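Local coordinates for MHC class I protein (Ginglymostoma cirratum, PDB 6LUP), which probably presents peptides to T cells, holding them in the groove of its class I histocompatibility fold, at residues D77-R82 against H90-M95; K168-K171 against E176-P179. All coordinates share one frame; numbering follows the deposited sequence.

Interaction 1: D77-R82 against H90-M95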
ATOM      1  N   ASP A  77      17.489 -15.996  -9.736  1.00 69.21           N
ATOM      2  CA  ASP A  77      18.195 -17.089 -10.403  1.00 72.31           C
ATOM      3  C   ASP A  77      18.641 -18.158  -9.416  1.00 72.47           C
ATOM      4  O   ASP A  77      18.553 -19.347  -9.709  1.00 75.26           O
ATOM      5  CB  ASP A  77      19.398 -16.576 -11.200  1.00 73.90           C
ATOM      6  CG  ASP A  77      18.991 -15.818 -12.452  1.00 75.70           C
ATOM      7  OD1 ASP A  77      18.743 -14.595 -12.355  1.00 74.98           O
ATOM      8  OD2 ASP A  77      18.928 -16.445 -13.535  1.00 77.78           O
ATOM      9  N   ILE A  78      19.116 -17.731  -8.248  1.00 70.74           N
ATOM     10  CA  ILE A  78      19.558 -18.659  -7.205  1.00 71.03           C
ATOM     11  C   ILE A  78      18.410 -19.556  -6.734  1.00 72.61           C
ATOM     12  O   ILE A  78      18.565 -20.777  -6.644  1.00 74.41           O
ATOM     13  CB  ILE A  78      20.206 -17.921  -6.006  1.00 68.61           C
ATOM     14  CG1 ILE A  78      21.526 -17.268  -6.431  1.00 67.50           C
ATOM     15  CG2 ILE A  78      20.453 -18.877  -4.844  1.00 68.68           C
ATOM     16  CD1 ILE A  78      22.057 -16.238  -5.456  1.00 65.55           C
ATOM     17  N   LEU A  79      17.259 -18.948  -6.461  1.00 72.26           N
ATOM     18  CA  LEU A  79      16.114 -19.677  -5.921  1.00 73.85           C
ATOM     19  C   LEU A  79      15.391 -20.536  -6.959  1.00 76.61           C
ATOM     20  O   LEU A  79      14.779 -21.545  -6.609  1.00 77.93           O
ATOM     21  CB  LEU A  79      15.142 -18.726  -5.217  1.00 71.70           C
ATOM     22  CG  LEU A  79      15.647 -18.095  -3.915  1.00 70.19           C
ATOM     23  CD1 LEU A  79      14.605 -17.147  -3.346  1.00 69.01           C
ATOM     24  CD2 LEU A  79      16.032 -19.140  -2.879  1.00 70.69           C
ATOM     25  N   SER A  80      15.469 -20.136  -8.227  1.00 78.19           N
ATOM     26  CA  SER A  80      14.942 -20.946  -9.324  1.00 80.95           C
ATOM     27  C   SER A  80      15.694 -22.269  -9.409  1.00 83.38           C
ATOM     28  O   SER A  80      15.085 -23.327  -9.574  1.00 85.36           O
ATOM     29  CB  SER A  80      15.043 -20.198 -10.654  1.00 80.87           C
ATOM     30  OG  SER A  80      14.168 -19.086 -10.678  1.00 79.53           O
ATOM     31  N   LYS A  81      17.017 -22.194  -9.278  1.00 83.65           N
ATOM     32  CA  LYS A  81      17.874 -23.372  -9.268  1.00 86.56           C
ATOM     33  C   LYS A  81      17.566 -24.265  -8.066  1.00 87.28           C
ATOM     34  O   LYS A  81      17.529 -25.491  -8.192  1.00 90.37           O
ATOM     35  CB  LYS A  81      19.350 -22.957  -9.268  1.00 86.81           C
ATOM     36  CG  LYS A  81      20.319 -24.101  -9.527  1.00 91.18           C
ATOM     37  CD  LYS A  81      21.756 -23.614  -9.640  1.00 91.69           C
ATOM     38  CE  LYS A  81      22.713 -24.778  -9.851  1.00 93.47           C
ATOM     39  NZ  LYS A  81      24.134 -24.335  -9.830  1.00 92.21           N
ATOM     40  N   ARG A  82      17.333 -23.641  -6.914  1.00 84.82           N
ATOM     41  CA  ARG A  82      17.048 -24.362  -5.675  1.00 85.16           C
ATOM     42  C   ARG A  82      15.703 -25.085  -5.702  1.00 86.88           C
ATOM     43  O   ARG A  82      15.554 -26.152  -5.104  1.00 88.12           O
ATOM     44  CB  ARG A  82      17.088 -23.413  -4.479  1.00 82.75           C
ATOM     45  CG  ARG A  82      18.480 -22.974  -4.066  1.00 81.81           C
ATOM     46  CD  ARG A  82      18.435 -22.325  -2.697  1.00 80.32           C
ATOM     47  NE  ARG A  82      19.671 -21.619  -2.382  1.00 79.19           N
ATOM     48  CZ  ARG A  82      19.804 -20.748  -1.385  1.00 78.25           C
ATOM     49  NH1 ARG A  82      18.776 -20.474  -0.588  1.00 76.88           N
ATOM     50  NH2 ARG A  82      20.974 -20.155  -1.177  1.00 77.89           N
ATOM     51  N   HIS A  90       8.819 -14.598 -12.113  1.00 71.51           N
ATOM     52  CA  HIS A  90       9.192 -14.765 -10.705  1.00 68.72           C
ATOM     53  C   HIS A  90       9.479 -13.460  -9.958  1.00 64.64           C
ATOM     54  O   HIS A  90       9.779 -12.433 -10.566  1.00 63.92           O
ATOM     55  CB  HIS A  90      10.366 -15.738 -10.579  1.00 70.36           C
ATOM     56  CG  HIS A  90      10.056 -17.107 -11.094  1.00 73.97           C
ATOM     57  ND1 HIS A  90       9.187 -17.963 -10.452  1.00 74.75           N
ATOM     58  CD2 HIS A  90      10.481 -17.762 -12.201  1.00 76.36           C
ATOM     59  CE1 HIS A  90       9.097 -19.091 -11.135  1.00 76.97           C
ATOM     60  NE2 HIS A  90       9.872 -18.995 -12.201  1.00 78.31           N
ATOM     61  N   THR A  91       9.388 -13.529  -8.632  1.00 61.45           N
ATOM     62  CA  THR A  91       9.445 -12.355  -7.768  1.00 57.40           C
ATOM     63  C   THR A  91      10.289 -12.602  -6.521  1.00 55.03           C
ATOM     64  O   THR A  91      10.283 -13.701  -5.957  1.00 55.98           O
ATOM     65  CB  THR A  91       8.021 -11.940  -7.332  1.00 57.11           C
ATOM     66  OG1 THR A  91       7.251 -11.603  -8.489  1.00 58.60           O
ATOM     67  CG2 THR A  91       8.043 -10.737  -6.411  1.00 55.90           C
ATOM     68  N   TYR A  92      11.023 -11.576  -6.106  1.00 51.46           N
ATOM     69  CA  TYR A  92      11.587 -11.535  -4.768  1.00 49.00           C
ATOM     70  C   TYR A  92      11.062 -10.300  -4.038  1.00 47.06           C
ATOM     71  O   TYR A  92      10.867  -9.245  -4.647  1.00 46.66           O
ATOM     72  CB  TYR A  92      13.115 -11.527  -4.806  1.00 48.28           C
ATOM     73  CG  TYR A  92      13.756 -11.932  -3.493  1.00 47.69           C
ATOM     74  CD1 TYR A  92      14.042 -13.269  -3.214  1.00 48.53           C
ATOM     75  CD2 TYR A  92      14.070 -10.981  -2.526  1.00 46.39           C
ATOM     76  CE1 TYR A  92      14.626 -13.644  -2.015  1.00 48.42           C
ATOM     77  CE2 TYR A  92      14.651 -11.346  -1.323  1.00 46.47           C
ATOM     78  CZ  TYR A  92      14.931 -12.678  -1.072  1.00 47.51           C
ATOM     79  OH  TYR A  92      15.514 -13.041   0.124  1.00 47.52           O
ATOM     80  N   GLN A  93      10.822 -10.439  -2.738  1.00 45.52           N
ATOM     81  CA  GLN A  93      10.317  -9.334  -1.933  1.00 43.73           C
ATOM     82  C   GLN A  93      11.046  -9.216  -0.604  1.00 42.68           C
ATOM     83  O   GLN A  93      11.417 -10.225  -0.002  1.00 43.35           O
ATOM     84  CB  GLN A  93       8.817  -9.486  -1.693  1.00 43.83           C
ATOM     85  CG  GLN A  93       7.967  -9.230  -2.923  1.00 44.51           C
ATOM     86  CD  GLN A  93       6.555  -9.742  -2.763  1.00 45.28           C
ATOM     87  OE1 GLN A  93       6.299 -10.943  -2.853  1.00 46.43           O
ATOM     88  NE2 GLN A  93       5.624  -8.830  -2.528  1.00 44.82           N
ATOM     89  N   LEU A  94      11.246  -7.978  -0.162  1.00 40.94           N
ATOM     90  CA  LEU A  94      11.841  -7.703   1.138  1.00 39.93           C
ATOM     91  C   LEU A  94      11.022  -6.649   1.861  1.00 39.10           C
ATOM     92  O   LEU A  94      10.688  -5.617   1.290  1.00 38.96           O
ATOM     93  CB  LEU A  94      13.282  -7.217   0.985  1.00 39.31           C
ATOM     94  CG  LEU A  94      14.256  -7.301   2.164  1.00 39.16           C
ATOM     95  CD1 LEU A  94      15.541  -6.579   1.803  1.00 38.81           C
ATOM     96  CD2 LEU A  94      13.707  -6.725   3.454  1.00 39.19           C
ATOM     97  N   MET A  95      10.704  -6.924   3.120  1.00 38.92           N
ATOM     98  CA  MET A  95      10.052  -5.972   4.001  1.00 38.60           C
ATOM     99  C   MET A  95      10.935  -5.763   5.207  1.00 38.47           C
ATOM    100  O   MET A  95      11.267  -6.728   5.898  1.00 39.14           O
ATOM    101  CB  MET A  95       8.754  -6.561   4.532  1.00 40.08           C
ATOM    102  CG  MET A  95       7.501  -6.167   3.796  1.00 40.94           C
ATOM    103  SD  MET A  95       6.099  -7.122   4.423  1.00 42.45           S
ATOM    104  CE  MET A  95       5.833  -6.340   6.017  1.00 42.27           C
TER

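Interaction 2: K168-K171 against E176-P179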
ATOM      1  N   LYS A 168      13.615  11.796  13.293  1.00 40.20           N
ATOM      2  CA  LYS A 168      13.969  12.971  12.517  1.00 40.21           C
ATOM      3  C   LYS A 168      12.864  13.276  11.514  1.00 39.87           C
ATOM      4  O   LYS A 168      12.451  14.425  11.366  1.00 40.81           O
ATOM      5  CB  LYS A 168      15.301  12.758  11.796  1.00 39.77           C
ATOM      6  CG  LYS A 168      15.813  13.990  11.066  1.00 40.25           C
ATOM      7  CD  LYS A 168      16.891  13.632  10.060  1.00 39.64           C
ATOM      8  CE  LYS A 168      17.505  14.885   9.468  1.00 40.38           C
ATOM      9  NZ  LYS A 168      18.507  14.551   8.425  1.00 40.04           N
ATOM     10  N   TYR A 169      12.386  12.234  10.837  1.00 38.92           N
ATOM     11  CA  TYR A 169      11.299  12.368   9.871  1.00 38.49           C
ATOM     12  C   TYR A 169      10.035  12.936  10.508  1.00 39.36           C
ATOM     13  O   TYR A 169       9.392  13.815   9.937  1.00 39.68           O
ATOM     14  CB  TYR A 169      10.989  11.024   9.205  1.00 37.08           C
ATOM     15  CG  TYR A 169      12.108  10.461   8.350  1.00 35.83           C
ATOM     16  CD1 TYR A 169      12.994  11.298   7.670  1.00 35.68           C
ATOM     17  CD2 TYR A 169      12.254   9.083   8.193  1.00 34.88           C
ATOM     18  CE1 TYR A 169      14.008  10.779   6.882  1.00 34.98           C
ATOM     19  CE2 TYR A 169      13.262   8.552   7.403  1.00 34.13           C
ATOM     20  CZ  TYR A 169      14.134   9.400   6.751  1.00 34.25           C
ATOM     21  OH  TYR A 169      15.133   8.871   5.966  1.00 33.48           O
ATOM     22  N   LEU A 170       9.694  12.439  11.694  1.00 40.13           N
ATOM     23  CA  LEU A 170       8.525  12.924  12.433  1.00 41.52           C
ATOM     24  C   LEU A 170       8.617  14.407  12.794  1.00 43.36           C
ATOM     25  O   LEU A 170       7.607  15.104  12.814  1.00 44.53           O
ATOM     26  CB  LEU A 170       8.279  12.079  13.687  1.00 41.34           C
ATOM     27  CG  LEU A 170       7.771  10.652  13.451  1.00 40.34           C
ATOM     28  CD1 LEU A 170       7.933   9.815  14.708  1.00 40.99           C
ATOM     29  CD2 LEU A 170       6.326  10.627  12.978  1.00 40.29           C
ATOM     30  N   LYS A 171       9.826  14.889  13.073  1.00 44.58           N
ATOM     31  CA  LYS A 171      10.038  16.314  13.292  1.00 46.29           C
ATOM     32  C   LYS A 171       9.928  17.095  11.977  1.00 45.96           C
ATOM     33  O   LYS A 171       9.157  18.048  11.884  1.00 46.89           O
ATOM     34  CB  LYS A 171      11.385  16.560  13.980  1.00 48.11           C
ATOM     35  CG  LYS A 171      11.828  18.017  14.024  1.00 51.06           C
ATOM     36  CD  LYS A 171      13.347  18.112  14.121  1.00 53.13           C
ATOM     37  CE  LYS A 171      13.872  19.438  13.583  1.00 54.77           C
ATOM     38  NZ  LYS A 171      15.336  19.377  13.301  1.00 54.71           N
ATOM     39  N   GLU A 176       2.853  17.591   7.871  1.00 47.84           N
ATOM     40  CA  GLU A 176       2.513  16.740   6.741  1.00 46.45           C
ATOM     41  C   GLU A 176       2.118  15.334   7.190  1.00 45.12           C
ATOM     42  O   GLU A 176       1.390  14.640   6.486  1.00 43.98           O
ATOM     43  CB  GLU A 176       3.681  16.666   5.754  1.00 46.42           C
ATOM     44  CG  GLU A 176       4.031  17.984   5.071  1.00 48.11           C
ATOM     45  CD  GLU A 176       4.884  18.917   5.928  1.00 49.34           C
ATOM     46  OE1 GLU A 176       5.063  20.087   5.526  1.00 50.94           O
ATOM     47  OE2 GLU A 176       5.372  18.497   7.004  1.00 49.41           O
ATOM     48  N   LEU A 177       2.591  14.927   8.365  1.00 44.50           N
ATOM     49  CA  LEU A 177       2.322  13.585   8.880  1.00 43.58           C
ATOM     50  C   LEU A 177       1.170  13.512   9.883  1.00 44.27           C
ATOM     51  O   LEU A 177       0.889  12.449  10.435  1.00 43.55           O
ATOM     52  CB  LEU A 177       3.595  12.979   9.472  1.00 42.69           C
ATOM     53  CG  LEU A 177       4.659  12.596   8.438  1.00 41.59           C
ATOM     54  CD1 LEU A 177       6.036  12.546   9.082  1.00 41.38           C
ATOM     55  CD2 LEU A 177       4.308  11.283   7.748  1.00 40.37           C
ATOM     56  N   ARG A 178       0.501  14.638  10.108  1.00 45.87           N
ATOM     57  CA  ARG A 178      -0.637  14.682  11.021  1.00 47.20           C
ATOM     58  C   ARG A 178      -1.829  13.919  10.441  1.00 46.98           C
ATOM     59  O   ARG A 178      -2.015  13.887   9.221  1.00 46.52           O
ATOM     60  CB  ARG A 178      -1.030  16.128  11.338  1.00 48.80           C
ATOM     61  CG  ARG A 178      -0.028  16.851  12.219  1.00 50.31           C
ATOM     62  CD  ARG A 178      -0.706  17.891  13.093  1.00 52.42           C
ATOM     63  NE  ARG A 178      -0.631  19.248  12.552  1.00 53.58           N
ATOM     64  CZ  ARG A 178       0.159  20.209  13.027  1.00 54.58           C
ATOM     65  NH1 ARG A 178       0.964  19.977  14.059  1.00 54.94           N
ATOM     66  NH2 ARG A 178       0.140  21.412  12.471  1.00 55.43           N
ATOM     67  N   PRO A 179      -2.634  13.284  11.311  1.00 47.10           N
ATOM     68  CA  PRO A 179      -3.870  12.701  10.797  1.00 46.99           C
ATOM     69  C   PRO A 179      -4.799  13.785  10.253  1.00 47.52           C
ATOM     70  O   PRO A 179      -4.849  14.889  10.804  1.00 47.99           O
ATOM     71  CB  PRO A 179      -4.486  12.025  12.029  1.00 46.99           C
ATOM     72  CG  PRO A 179      -3.866  12.715  13.198  1.00 48.02           C
ATOM     73  CD  PRO A 179      -2.475  13.055  12.759  1.00 47.83           C
TER

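Interaction 1: D77-R82 against H90-M95
L79, on the last turns of helix 55-82, meets Y92 of strand 91-100 in the only apolar side-chain contact between D77-R82 and H90-M95. Its CD1 lies 3.7 Å from CE1 of Y92 and 3.9 Å from CD1 of the same ring, so the methyl sits in the plane of the ring, with the two side chains crossing at about a right angle. With CG of Y92 anti to the backbone N (chi1 -161°), the ring runs past L79 and presents its CD1-CE1 edge to the methyl. The OH of Y92 is hydrogen-bonded to ND1 of H113. W71 meets this ring with the planes nearly perpendicular, and both L79 and Y92 also pack on an apolar side chain of the bound peptide.

The polar side chains contribute a looser contact: S80 OG approaches CD2 of H90 at 4.2 Å, obliquely to the ring, without a hydrogen bond. S80 OG bonds to I76 O one turn back in the helix, whereas the imidazole is held at both nitrogens, ND1 by D116 OD2 and NE2 by G87 O, which should fix its rotation.

No hydrogen bond links the two segments, with L79 and S80 both also touching W115 of strand 108-115. This is the helix-on-sheet packing of the MHC class I peptide-binding platform, at the C-terminal end of the alpha-1 helix, where L79 and Y92 line the groove, consistent with the F-pocket region of class I molecules.

Interaction 2: K168-K171 against E176-P179
The junction between the peptide-binding platform of an MHC class I heavy chain and its membrane-proximal immunoglobulin domain contains this contact, in which L177, in the connection to strand 183-189, folds back on the end of helix 148-172. L177 is the one residue of E176-P179 that touches K168-K171, and it does so with a single methyl, CD1. Its CB points toward the helix, and with CG anti to the carbonyl carbon (chi1 -71°) the branch extends to the helix backbone. There CD1 comes within 4.2 Å of CA of L170, an approach closer than that between the two leucine side chains, whose CD2 (L170) and CD1 (L177) are 4.4 Å apart. The same leucine touches V27 of the sheet and Y203 of the immunoglobulin domain, so it bridges the two domains.

Y169 takes part through its backbone, since its ring leads away from L177 and into the platform. There it meets F32, and its OH hydrogen-bonds to Y57 OH and to the backbone of the bound peptide. L170 leans on H3 of the first strand. The nearest approach between the segments is that of an apolar methyl to a main-chain oxygen, L177 CD1 lying 3.7 Å from Y169 O.

Interactions 1 and 2 lie on opposite sides of the chain's centre, with their own centres 35 Å apart and nearest atoms about 15 Å apart. They follow in series along the chain: interaction 1 joins helix 55-82 to strand 91-100, and interaction 2 joins the last turn of helix 148-172 to the loop that follows. The two helices flank the peptide groove above the eight-stranded sheet, and each contact has a residue that reaches the bound peptide, so the peptide is met at two distant places in one groove. Interaction 1 belongs wholly to that platform, whereas interaction 2 sits where the chain leaves it for the immunoglobulin domain.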